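Long-range contacts in FAA hydrolase family protein (Pseudomonas aeruginosa, PDB 6J5Y), which hydrolyses fumarylpyruvate, probably through a manganese-centred active site of the kind shared by the fumarylacetoacetate hydrolase (FAH) superfamily: residues P22-Y27 with P195-F200; E82-A87 with T201-G206. All coordinates share one frame; numbering follows the deposited sequence.

In the fold
Interactions 1 and 2 have centres about 16 Å apart and meet on one mixed sheet. Strand 198-200 ties them together: in interaction 1 it runs parallel to strand 26-30, and on its other edge it pairs antiparallel with strand 79-89, which supplies 82-87 to interaction 2. Along the chain the order is 22-27, 82-87, 195-200, 201-206, so the two contacts interleave, and 201-206 follows directly where 195-200 stops. Val199 N probably bonds to Ala87 O, and Phe200 packs on Glu84 and Val86. The strand pair of interaction 1 thus leads straight into the loop that, with Glu82 and Glu84, borders the manganese ion and pyruvate.

Interaction 1 (P22-Y27 with P195-F200); sequences PVRRVY and PGDLVF
Arg24 reaches along the carboxylate of Asp197, the two side chains lying side by side and pointing the same way. CG stands anti to the backbone N (chi1 -175°) and the chain stays extended to NE. Arg24 CB sits 3.4 Å from Asp197 OD1, CG skirts the same oxygen, and Arg24 CD stays by it at 3.3 Å while also approaching Pro195 O. Beyond the bend at NE, Arg24 NH2 closes a salt bridge of 2.7 Å to Asp197 OD1, which uses its syn lone pair and lies in the guanidinium plane. Arg25 N approaches Asp197 OD1 from the anti side at 3.1 Å, so two N-H groups grip OD1. The other oxygen, OD2, accepts from Arg194 N and lies at the edge of the Tyr27 ring, near CE2. Arg24 NH2 also donates to a water. At this polar end Arg24 N bonds to Gly196 O, and Gly196 CA lies 3.3 Å from Pro22 O; its positive phi, 103°, suits glycine.

Beyond Asp197 the segments become neighbouring parallel strands of the mixed sheet: Leu198 N bonds to Arg25 O, Tyr27 N to Leu198 O, and Phe200 N to Tyr27 O. On the face of Val26 and Leu198, Leu198 CD1 touches both methyls of Val23, the two side chains crossing at about a right angle, while Val26 CG1 meets Phe200 CE1 at 3.9 Å.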
loop_
_atom_site.group_PDB
_atom_site.type_symbol
_atom_site.label_atom_id
_atom_site.label_comp_id
_atom_site.label_asym_id
_atom_site.label_seq_id
_atom_site.Cartn_x
_atom_site.Cartn_y
_atom_site.Cartn_z
ATOM N N PRO A 22 -7.692 11.853 -7.217
ATOM C CA PRO A 22 -6.942 12.669 -6.254
ATOM C C PRO A 22 -6.873 12.010 -4.874
ATOM O O PRO A 22 -7.885 11.716 -4.335
ATOM C CB PRO A 22 -7.734 13.970 -6.160
ATOM C CG PRO A 22 -9.120 13.563 -6.505
ATOM C CD PRO A 22 -8.979 12.443 -7.512
ATOM N N VAL A 23 -5.667 11.846 -4.352
ATOM C CA VAL A 23 -5.441 11.149 -3.057
ATOM C C VAL A 23 -5.664 12.068 -1.862
ATOM O O VAL A 23 -5.160 13.163 -1.876
ATOM C CB VAL A 23 -4.029 10.560 -3.013
ATOM C CG1 VAL A 23 -3.743 9.858 -1.702
ATOM C CG2 VAL A 23 -3.831 9.620 -4.180
ATOM N N ARG A 24 -6.376 11.567 -0.861
ATOM C CA ARG A 24 -6.637 12.319 0.374
ATOM C C ARG A 24 -5.755 11.806 1.518
ATOM O O ARG A 24 -4.760 12.404 1.732
ATOM C CB ARG A 24 -8.118 12.286 0.721
ATOM C CG ARG A 24 -8.485 13.136 1.921
ATOM C CD ARG A 24 -9.958 13.019 2.206
ATOM N NE ARG A 24 -10.314 13.573 3.482
ATOM C CZ ARG A 24 -10.276 12.955 4.639
ATOM N NH1 ARG A 24 -10.635 13.609 5.722
ATOM N NH2 ARG A 24 -9.861 11.711 4.727
ATOM N N ARG A 25 -6.134 10.736 2.197
ATOM C CA ARG A 25 -5.277 10.183 3.277
ATOM C C ARG A 25 -4.769 8.814 2.823
ATOM O O ARG A 25 -5.416 8.192 2.016
ATOM C CB ARG A 25 -6.015 9.990 4.597
ATOM C CG ARG A 25 -6.372 11.277 5.317
ATOM C CD ARG A 25 -6.784 11.034 6.745
ATOM N NE ARG A 25 -7.261 12.232 7.377
ATOM C CZ ARG A 25 -7.943 12.268 8.506
ATOM N NH1 ARG A 25 -8.225 11.160 9.159
ATOM N NH2 ARG A 25 -8.345 13.421 8.978
ATOM N N VAL A 26 -3.686 8.340 3.425
ATOM C CA VAL A 26 -3.149 7.014 3.040
ATOM C C VAL A 26 -3.073 6.157 4.296
ATOM O O VAL A 26 -2.327 6.478 5.181
ATOM C CB VAL A 26 -1.831 7.093 2.264
ATOM C CG1 VAL A 26 -1.361 5.718 1.858
ATOM C CG2 VAL A 26 -1.990 7.986 1.052
ATOM N N TYR A 27 -3.939 5.164 4.331
ATOM C CA TYR A 27 -4.049 4.248 5.482
ATOM C C TYR A 27 -3.339 2.984 5.061
ATOM O O TYR A 27 -3.434 2.632 3.872
ATOM C CB TYR A 27 -5.507 3.971 5.834
ATOM C CG TYR A 27 -6.269 5.152 6.379
ATOM C CD1 TYR A 27 -6.032 5.621 7.660
ATOM C CD2 TYR A 27 -7.183 5.831 5.598
ATOM C CE1 TYR A 27 -6.738 6.692 8.183
ATOM C CE2 TYR A 27 -7.910 6.890 6.112
ATOM C CZ TYR A 27 -7.673 7.341 7.399
ATOM O OH TYR A 27 -8.390 8.398 7.881
ATOM N N PRO A 195 -13.904 10.324 0.214
ATOM C CA PRO A 195 -13.449 10.032 -1.137
ATOM C C PRO A 195 -11.999 10.508 -1.266
ATOM O O PRO A 195 -11.681 11.556 -0.724
ATOM C CB PRO A 195 -14.430 10.780 -2.057
ATOM C CG PRO A 195 -15.648 10.994 -1.183
ATOM C CD PRO A 195 -15.104 11.182 0.226
ATOM N N GLY A 196 -11.159 9.712 -1.937
ATOM C CA GLY A 196 -9.733 10.012 -2.135
ATOM C C GLY A 196 -8.844 9.195 -1.223
ATOM O O GLY A 196 -7.645 9.088 -1.526
ATOM N N ASP A 197 -9.385 8.692 -0.111
ATOM C CA ASP A 197 -8.593 7.916 0.872
ATOM C C ASP A 197 -8.110 6.637 0.187
ATOM O O ASP A 197 -8.874 6.074 -0.664
ATOM C CB ASP A 197 -9.394 7.603 2.135
ATOM C CG ASP A 197 -9.610 8.752 3.100
ATOM O OD1 ASP A 197 -9.054 9.868 2.874
ATOM O OD2 ASP A 197 -10.392 8.542 4.057
ATOM N N LEU A 198 -6.879 6.205 0.490
ATOM C CA LEU A 198 -6.353 4.907 -0.007
ATOM C C LEU A 198 -6.139 4.019 1.202
ATOM O O LEU A 198 -5.829 4.570 2.304
ATOM C CB LEU A 198 -5.028 5.072 -0.756
ATOM C CG LEU A 198 -5.002 6.096 -1.885
ATOM C CD1 LEU A 198 -3.642 6.074 -2.576
ATOM C CD2 LEU A 198 -6.108 5.793 -2.897
ATOM N N VAL A 199 -6.355 2.720 1.018
ATOM C CA VAL A 199 -5.997 1.708 2.049
ATOM C C VAL A 199 -5.040 0.710 1.405
ATOM O O VAL A 199 -5.462 -0.005 0.504
ATOM C CB VAL A 199 -7.225 0.999 2.635
ATOM C CG1 VAL A 199 -6.834 0.067 3.790
ATOM C CG2 VAL A 199 -8.293 1.990 3.036
ATOM N N PHE A 200 -3.792 0.703 1.874
ATOM C CA PHE A 200 -2.787 -0.357 1.661
ATOM C C PHE A 200 -3.153 -1.490 2.636
ATOM O O PHE A 200 -3.126 -1.265 3.841
ATOM C CB PHE A 200 -1.382 0.219 1.880
ATOM C CG PHE A 200 -0.814 1.019 0.733
ATOM C CD1 PHE A 200 -1.443 2.175 0.290
ATOM C CD2 PHE A 200 0.373 0.637 0.117
ATOM C CE1 PHE A 200 -0.915 2.911 -0.764
ATOM C CE2 PHE A 200 0.906 1.386 -0.925
ATOM C CZ PHE A 200 0.268 2.522 -1.359
HETATM O O HOH W 1 -10.063 9.411 6.294
#

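Interaction 2 (E82-A87 with T201-G206); sequences EIELVA and TGTPEG. With MN (manganese (II) ion), chain C; PYR (pyruvic acid), chain B.
Thr201 grips Leu85 O twice. Its backbone N bonds from nearly straight ahead of the carbonyl, and Thr201 OG1 comes in 2.6 Å from Leu85 O, tilted from the carbonyl plane; chi1 of 56° sets the hydroxyl between backbone N and carbonyl carbon. A water bridges the two segments here, accepting from Leu85 N and donating to Thr201 OG1 and Gly202 O. Further along, Thr203 OG1, anti to its own N, donates to Ile83 O at 2.7 Å and is also bonded to Gln169 NE2. This is the tight part of the contact, all of it buried.

Pro204 CD, 3.4 Å from Ile83 O, makes the last close approach, with Ile83 CG2 farther off. The loose side follows: Glu205 and Gly206 are partly exposed and make no contact with 82-87.

On the Glu82 and Glu84 carboxylate side of the tight part lies the metal site. Glu84 OE2 binds manganese at 2.0 Å, while OE1 accepts from Gly202 N, from above the carboxylate plane, and from a metal-bound water. Glu82 OE1 is a second ligand; its OE2 forms a salt bridge with Arg117, and its stem crosses Thr203 at about a right angle. Asp113 and two pyruvate oxygens join them on the metal, and Thr203 N bonds weakly to pyruvate O at 3.2 Å. Chelation through a carboxylate oxygen and the keto oxygen O3 would be expected to polarise the pyruvate, consistent with the metal activating a ketone group during hydrolysis.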
loop_
_atom_site.group_PDB
_atom_site.type_symbol
_atom_site.label_atom_id
_atom_site.label_comp_id
_atom_site.label_asym_id
_atom_site.label_seq_id
_atom_site.Cartn_x
_atom_site.Cartn_y
_atom_site.Cartn_z
ATOM N N GLU A 82 7.487 -4.127 0.080
ATOM C CA GLU A 82 6.273 -4.853 0.542
ATOM C C GLU A 82 5.172 -4.695 -0.511
ATOM O O GLU A 82 4.637 -3.555 -0.591
ATOM C CB GLU A 82 5.738 -4.241 1.840
ATOM C CG GLU A 82 6.660 -4.303 3.046
ATOM C CD GLU A 82 5.996 -3.896 4.356
ATOM O OE1 GLU A 82 4.838 -3.489 4.323
ATOM O OE2 GLU A 82 6.652 -3.945 5.402
ATOM N N ILE A 83 4.813 -5.746 -1.276
ATOM C CA ILE A 83 3.726 -5.638 -2.301
ATOM C C ILE A 83 2.378 -5.657 -1.572
ATOM O O ILE A 83 2.255 -6.398 -0.570
ATOM C CB ILE A 83 3.847 -6.729 -3.385
ATOM C CG1 ILE A 83 3.066 -6.362 -4.643
ATOM C CG2 ILE A 83 3.449 -8.094 -2.866
ATOM C CD1 ILE A 83 3.549 -5.097 -5.316
ATOM N N GLU A 84 1.403 -4.858 -2.024
ATOM C CA GLU A 84 0.100 -4.737 -1.316
ATOM C C GLU A 84 -1.008 -4.414 -2.327
ATOM O O GLU A 84 -0.749 -3.612 -3.266
ATOM C CB GLU A 84 0.162 -3.656 -0.225
ATOM C CG GLU A 84 1.367 -3.746 0.691
ATOM C CD GLU A 84 1.198 -3.199 2.105
ATOM O OE1 GLU A 84 0.086 -2.679 2.445
ATOM O OE2 GLU A 84 2.174 -3.313 2.878
ATOM N N LEU A 85 -2.181 -5.023 -2.131
ATOM C CA LEU A 85 -3.452 -4.552 -2.733
ATOM C C LEU A 85 -3.843 -3.218 -2.090
ATOM O O LEU A 85 -3.920 -3.138 -0.845
ATOM C CB LEU A 85 -4.554 -5.596 -2.558
ATOM C CG LEU A 85 -5.953 -5.177 -3.014
ATOM C CD1 LEU A 85 -6.047 -5.108 -4.523
ATOM C CD2 LEU A 85 -6.995 -6.129 -2.461
ATOM N N VAL A 86 -4.090 -2.227 -2.943
ATOM C CA VAL A 86 -4.584 -0.898 -2.539
ATOM C C VAL A 86 -6.025 -0.811 -2.989
ATOM O O VAL A 86 -6.318 -1.076 -4.188
ATOM C CB VAL A 86 -3.748 0.274 -3.092
ATOM C CG1 VAL A 86 -4.252 1.595 -2.536
ATOM C CG2 VAL A 86 -2.263 0.117 -2.797
ATOM N N ALA A 87 -6.874 -0.435 -2.046
ATOM C CA ALA A 87 -8.287 -0.078 -2.254
ATOM C C ALA A 87 -8.414 1.444 -2.188
ATOM O O ALA A 87 -7.922 2.031 -1.191
ATOM C CB ALA A 87 -9.132 -0.753 -1.212
ATOM N N THR A 201 -3.554 -2.645 2.128
ATOM C CA THR A 201 -4.201 -3.710 2.927
ATOM C C THR A 201 -3.181 -4.634 3.598
ATOM O O THR A 201 -3.635 -5.583 4.284
ATOM C CB THR A 201 -5.154 -4.499 2.037
ATOM O OG1 THR A 201 -4.431 -5.010 0.915
ATOM C CG2 THR A 201 -6.303 -3.625 1.578
ATOM N N GLY A 202 -1.883 -4.409 3.411
ATOM C CA GLY A 202 -0.820 -5.193 4.075
ATOM C C GLY A 202 -0.086 -6.096 3.102
ATOM O O GLY A 202 -0.555 -6.280 1.948
ATOM N N THR A 203 1.011 -6.694 3.550
ATOM C CA THR A 203 1.925 -7.453 2.666
ATOM C C THR A 203 2.021 -8.918 3.096
ATOM O O THR A 203 2.075 -9.241 4.284
ATOM C CB THR A 203 3.283 -6.758 2.590
ATOM O OG1 THR A 203 3.925 -7.247 1.412
ATOM C CG2 THR A 203 4.125 -6.949 3.840
ATOM N N PRO A 204 2.033 -9.845 2.111
ATOM C CA PRO A 204 2.212 -11.263 2.397
ATOM C C PRO A 204 3.666 -11.506 2.819
ATOM O O PRO A 204 4.433 -10.562 2.921
ATOM C CB PRO A 204 1.806 -11.971 1.093
ATOM C CG PRO A 204 1.966 -10.925 -0.002
ATOM C CD PRO A 204 1.910 -9.569 0.669
ATOM N N GLU A 205 3.989 -12.756 3.138
ATOM C CA GLU A 205 5.334 -13.170 3.607
ATOM C C GLU A 205 6.339 -12.948 2.465
ATOM O O GLU A 205 5.910 -12.842 1.332
ATOM C CB GLU A 205 5.288 -14.630 4.089
ATOM C CG GLU A 205 5.104 -15.666 2.988
ATOM C CD GLU A 205 3.696 -15.877 2.442
ATOM O OE1 GLU A 205 2.789 -15.082 2.794
ATOM O OE2 GLU A 205 3.498 -16.845 1.664
ATOM N N GLY A 206 7.634 -12.895 2.764
ATOM C CA GLY A 206 8.702 -12.829 1.754
ATOM C C GLY A 206 9.264 -11.433 1.579
ATOM O O GLY A 206 9.982 -11.225 0.602
HETATM MN MN MN C . 2.806 -2.811 4.663
HETATM C C PYR B . 2.649 -4.834 6.816
HETATM O O PYR B . 2.276 -4.639 5.640
HETATM O OXT PYR B . 2.458 -5.926 7.401
HETATM C CA PYR B . 3.199 -3.817 7.430
HETATM O O3 PYR B . 3.257 -2.741 6.821
HETATM C CB PYR B . 3.737 -3.839 8.831
HETATM O O HOH W 2 0.854 -1.955 5.041
HETATM O O HOH W 3 -2.630 -6.722 0.279
#